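Local coordinates for protein UDP-N-acetylglucosamine 2-epimerase (Methanocaldococcus jannaschii, PDB 4NES) that probably catalyses the reversible epimerization at C-2 of UDP-N-acetylglucosamine to UDP-N-acetylmannosamine, working as a homodimer, at residues F202-H207 with I303-N308. Numbering follows the deposited sequence.
With UDP (uridine-5'-diphosphate), chain C; UD1 (uridine-diphosphate-N-acetylglucosamine), chain B.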
loop_
_atom_site.group_PDB
_atom_site.type_symbol
_atom_site.label_atom_id
_atom_site.label_comp_id
_atom_site.label_asym_id
_atom_site.label_seq_id
_atom_site.Cartn_x
_atom_site.Cartn_y
_atom_site.Cartn_z
ATOM N N PHE A 202 39.289 -1.296 -4.867
ATOM C CA PHE A 202 37.959 -0.722 -4.715
ATOM C C PHE A 202 36.994 -1.891 -4.589
ATOM O O PHE A 202 37.156 -2.907 -5.263
ATOM C CB PHE A 202 37.550 0.114 -5.929
ATOM C CG PHE A 202 38.389 1.353 -6.158
ATOM C CD1 PHE A 202 39.296 1.802 -5.210
ATOM C CD2 PHE A 202 38.237 2.076 -7.335
ATOM C CE1 PHE A 202 40.058 2.942 -5.441
ATOM C CE2 PHE A 202 38.988 3.222 -7.570
ATOM C CZ PHE A 202 39.896 3.655 -6.625
ATOM N N LEU A 203 35.995 -1.747 -3.724
ATOM C CA LEU A 203 34.973 -2.771 -3.556
ATOM C C LEU A 203 33.693 -2.355 -4.273
ATOM O O LEU A 203 33.212 -1.233 -4.093
ATOM C CB LEU A 203 34.691 -2.964 -2.064
ATOM C CG LEU A 203 33.683 -4.045 -1.666
ATOM C CD1 LEU A 203 34.164 -5.450 -2.028
ATOM C CD2 LEU A 203 33.387 -3.947 -0.186
ATOM N N LEU A 204 33.135 -3.256 -5.079
ATOM C CA LEU A 204 31.942 -2.957 -5.860
ATOM C C LEU A 204 30.794 -3.922 -5.572
ATOM O O LEU A 204 30.999 -5.134 -5.539
ATOM C CB LEU A 204 32.288 -3.018 -7.351
ATOM C CG LEU A 204 31.155 -2.909 -8.376
ATOM C CD1 LEU A 204 30.517 -1.529 -8.371
ATOM C CD2 LEU A 204 31.685 -3.262 -9.773
ATOM N N THR A 205 29.593 -3.381 -5.365
ATOM C CA THR A 205 28.366 -4.177 -5.447
ATOM C C THR A 205 27.353 -3.413 -6.284
ATOM O O THR A 205 27.339 -2.192 -6.263
ATOM C CB THR A 205 27.736 -4.545 -4.067
ATOM O OG1 THR A 205 27.072 -3.405 -3.498
ATOM C CG2 THR A 205 28.771 -5.126 -3.096
ATOM N N LEU A 206 26.514 -4.130 -7.022
ATOM C CA LEU A 206 25.544 -3.497 -7.900
ATOM C C LEU A 206 24.366 -4.430 -8.080
ATOM O O LEU A 206 24.545 -5.540 -8.587
ATOM C CB LEU A 206 26.174 -3.221 -9.275
ATOM C CG LEU A 206 25.358 -2.323 -10.210
ATOM C CD1 LEU A 206 25.546 -0.868 -9.810
ATOM C CD2 LEU A 206 25.752 -2.533 -11.664
ATOM N N HIS A 207 23.165 -3.991 -7.707
ATOM C CA HIS A 207 21.981 -4.838 -7.890
ATOM C C HIS A 207 20.624 -4.133 -7.991
ATOM O O HIS A 207 19.603 -4.812 -8.083
ATOM C CB HIS A 207 21.902 -5.929 -6.804
ATOM C CG HIS A 207 21.413 -5.442 -5.471
ATOM N ND1 HIS A 207 22.241 -4.893 -4.521
ATOM C CD2 HIS A 207 20.163 -5.439 -4.930
ATOM C CE1 HIS A 207 21.532 -4.569 -3.454
ATOM N NE2 HIS A 207 20.270 -4.887 -3.677
ATOM N N ILE A 303 31.081 5.871 -3.279
ATOM C CA ILE A 303 30.538 6.450 -4.500
ATOM C C ILE A 303 29.307 5.645 -4.867
ATOM O O ILE A 303 29.382 4.424 -5.050
ATOM C CB ILE A 303 31.562 6.427 -5.641
ATOM C CG1 ILE A 303 32.706 7.387 -5.335
ATOM C CG2 ILE A 303 30.890 6.798 -6.968
ATOM C CD1 ILE A 303 33.905 7.202 -6.237
ATOM N N THR A 304 28.170 6.329 -4.953
ATOM C CA THR A 304 26.893 5.656 -5.164
ATOM C C THR A 304 26.462 5.773 -6.621
ATOM O O THR A 304 26.314 6.879 -7.160
ATOM C CB THR A 304 25.803 6.180 -4.209
ATOM O OG1 THR A 304 26.204 5.919 -2.859
ATOM C CG2 THR A 304 24.489 5.461 -4.455
ATOM N N LEU A 305 26.281 4.622 -7.259
ATOM C CA LEU A 305 25.959 4.549 -8.683
ATOM C C LEU A 305 24.448 4.670 -8.895
ATOM O O LEU A 305 23.809 3.790 -9.482
ATOM C CB LEU A 305 26.509 3.233 -9.253
ATOM C CG LEU A 305 28.014 3.008 -9.029
ATOM C CD1 LEU A 305 28.369 1.530 -9.148
ATOM C CD2 LEU A 305 28.841 3.825 -10.005
ATOM N N ARG A 306 23.884 5.772 -8.396
ATOM C CA ARG A 306 22.451 6.059 -8.480
ATOM C C ARG A 306 22.272 7.555 -8.678
ATOM O O ARG A 306 23.193 8.332 -8.415
ATOM C CB ARG A 306 21.728 5.625 -7.195
ATOM C CG ARG A 306 21.750 4.130 -6.920
ATOM C CD ARG A 306 21.161 3.794 -5.542
ATOM N NE ARG A 306 19.834 4.374 -5.375
ATOM C CZ ARG A 306 19.183 4.465 -4.217
ATOM N NH1 ARG A 306 19.722 3.977 -3.110
ATOM N NH2 ARG A 306 17.989 5.037 -4.169
ATOM N N ASP A 307 21.087 7.956 -9.139
ATOM C CA ASP A 307 20.792 9.370 -9.365
ATOM C C ASP A 307 20.303 10.039 -8.092
ATOM O O ASP A 307 20.240 11.269 -8.001
ATOM C CB ASP A 307 19.730 9.525 -10.457
ATOM C CG ASP A 307 20.211 9.060 -11.809
ATOM O OD1 ASP A 307 21.400 9.280 -12.119
ATOM O OD2 ASP A 307 19.400 8.480 -12.563
ATOM N N ASN A 308 19.953 9.223 -7.108
ATOM C CA ASN A 308 19.481 9.721 -5.827
ATOM C C ASN A 308 19.703 8.653 -4.780
ATOM O O ASN A 308 20.056 7.520 -5.104
ATOM C CB ASN A 308 18.001 10.086 -5.894
ATOM C CG ASN A 308 17.178 9.001 -6.522
ATOM O OD1 ASN A 308 17.132 7.880 -6.019
ATOM N ND2 ASN A 308 16.527 9.315 -7.639
HETATM N N1 UDP C . 26.513 -7.933 2.260
HETATM C C2 UDP C . 27.073 -9.110 2.626
HETATM N N3 UDP C . 27.773 -9.829 1.722
HETATM C C4 UDP C . 27.941 -9.421 0.445
HETATM C C5 UDP C . 27.374 -8.209 0.029
HETATM C C6 UDP C . 26.646 -7.483 0.978
HETATM O O2 UDP C . 26.949 -9.529 3.779
HETATM O O4 UDP C . 28.666 -10.204 -0.448
HETATM C "C1'" UDP C . 25.697 -7.127 3.185
HETATM C "C2'" UDP C . 26.117 -5.782 3.470
HETATM O "O2'" UDP C . 27.156 -5.777 4.424
HETATM C "C3'" UDP C . 24.876 -5.129 3.908
HETATM C "C4'" UDP C . 23.828 -5.855 3.206
HETATM O "O4'" UDP C . 24.435 -6.939 2.548
HETATM O "O3'" UDP C . 24.648 -5.204 5.288
HETATM C "C5'" UDP C . 23.137 -5.049 2.158
HETATM O "O5'" UDP C . 22.223 -5.820 1.418
HETATM P PA UDP C . 21.908 -5.539 -0.109
HETATM O O1A UDP C . 21.699 -6.873 -0.793
HETATM O O2A UDP C . 23.046 -4.747 -0.715
HETATM O O3A UDP C . 20.535 -4.767 -0.195
HETATM P PB UDP C . 20.079 -3.296 0.100
HETATM O O1B UDP C . 20.771 -2.777 1.351
HETATM O O2B UDP C . 20.372 -2.447 -1.110
HETATM O O3B UDP C . 18.597 -3.458 0.293
HETATM C "C1'" UD1 B . 15.502 -7.752 -3.292
HETATM C "C2'" UD1 B . 14.814 -6.483 -2.892
HETATM C "C3'" UD1 B . 15.752 -5.380 -2.788
HETATM C "C4'" UD1 B . 16.899 -5.670 -1.919
HETATM C "C5'" UD1 B . 17.528 -6.988 -2.294
HETATM C "C6'" UD1 B . 18.561 -7.422 -1.324
HETATM C "C7'" UD1 B . 12.387 -6.336 -3.710
HETATM C "C8'" UD1 B . 11.467 -5.920 -4.819
HETATM N "N2'" UD1 B . 13.801 -6.121 -3.916
HETATM O "O1'" UD1 B . 16.049 -7.590 -4.551
HETATM O "O3'" UD1 B . 15.063 -4.212 -2.306
HETATM O "O4'" UD1 B . 17.872 -4.642 -2.004
HETATM O "O5'" UD1 B . 16.554 -8.026 -2.324
HETATM O "O6'" UD1 B . 19.596 -8.152 -1.871
HETATM O "O7'" UD1 B . 11.945 -6.844 -2.677
HETATM N N1 UD1 B . 17.985 -14.698 -6.730
HETATM C C2 UD1 B . 18.655 -15.831 -6.508
HETATM N N3 UD1 B . 18.738 -16.337 -5.279
HETATM C C4 UD1 B . 18.143 -15.735 -4.241
HETATM C C5 UD1 B . 17.441 -14.554 -4.435
HETATM C C6 UD1 B . 17.375 -14.036 -5.718
HETATM O O2 UD1 B . 19.207 -16.411 -7.423
HETATM O O4 UD1 B . 18.239 -16.272 -2.990
HETATM C C1B UD1 B . 17.897 -14.111 -8.088
HETATM C C2B UD1 B . 16.807 -14.651 -8.922
HETATM O "O2'" UD1 B . 17.224 -14.704 -10.264
HETATM C C3B UD1 B . 15.756 -13.672 -8.770
HETATM C C4B UD1 B . 16.522 -12.402 -8.717
HETATM O O4B UD1 B . 17.717 -12.695 -8.019
HETATM O O3B UD1 B . 14.790 -13.681 -9.792
HETATM C C5B UD1 B . 15.793 -11.316 -8.009
HETATM O O5B UD1 B . 15.314 -11.651 -6.731
HETATM P PA UD1 B . 14.325 -10.710 -5.992
HETATM O O1A UD1 B . 13.084 -10.573 -6.820
HETATM O O2A UD1 B . 14.049 -11.277 -4.638
HETATM O O3A UD1 B . 14.955 -9.280 -5.919
HETATM P PB UD1 B . 16.414 -8.821 -5.467
HETATM O O1B UD1 B . 17.112 -8.284 -6.672
HETATM O O2B UD1 B . 17.115 -9.912 -4.703
#
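L305 meets L204 and L206 through a single methyl, its CD1. L305 CD1 lies 3.8 Å from L204 CD1 and also 3.8 Å from L206 CD1. L305 runs at about a right angle to both leucines. L305 starts toward 202-207, while the other two bring only their ends to the contact. In L204 and L206, CG is anti to the backbone N (chi1 173° and -169°), beside the carbonyl carbon; from there each CD1 turns in to L305. The contact is small and buried, about 108 Å² in all, and no hydrogen bond crosses it. L305 is the centre of an inverse gamma turn, closed by a weak bond from R306 N to T304 O (2.9 Å).

Just past L206 the chain reaches H207, probably an active-site residue. H207 NE2 gives a nearly straight hydrogen bond to UD1 O4' (2.9 Å, 171°), which lies at the ring edge, in plane. H207 CE1 is 3.1 Å from UDP O2A, which approaches obliquely. The ring of H207 also stacks on that of H241, and D287 OD1 accepts a bond from H207 N.

Strands 201-205 and 302-304 belong to one parallel sheet of the GT-B fold, with 283-286 between them. The leucines meet across 283-286, near the C-terminal ends of the two strands, and L204 also touches L285. Helix 215-232 packs on this side, on L204 through I225 and on L206 through L218 and I221.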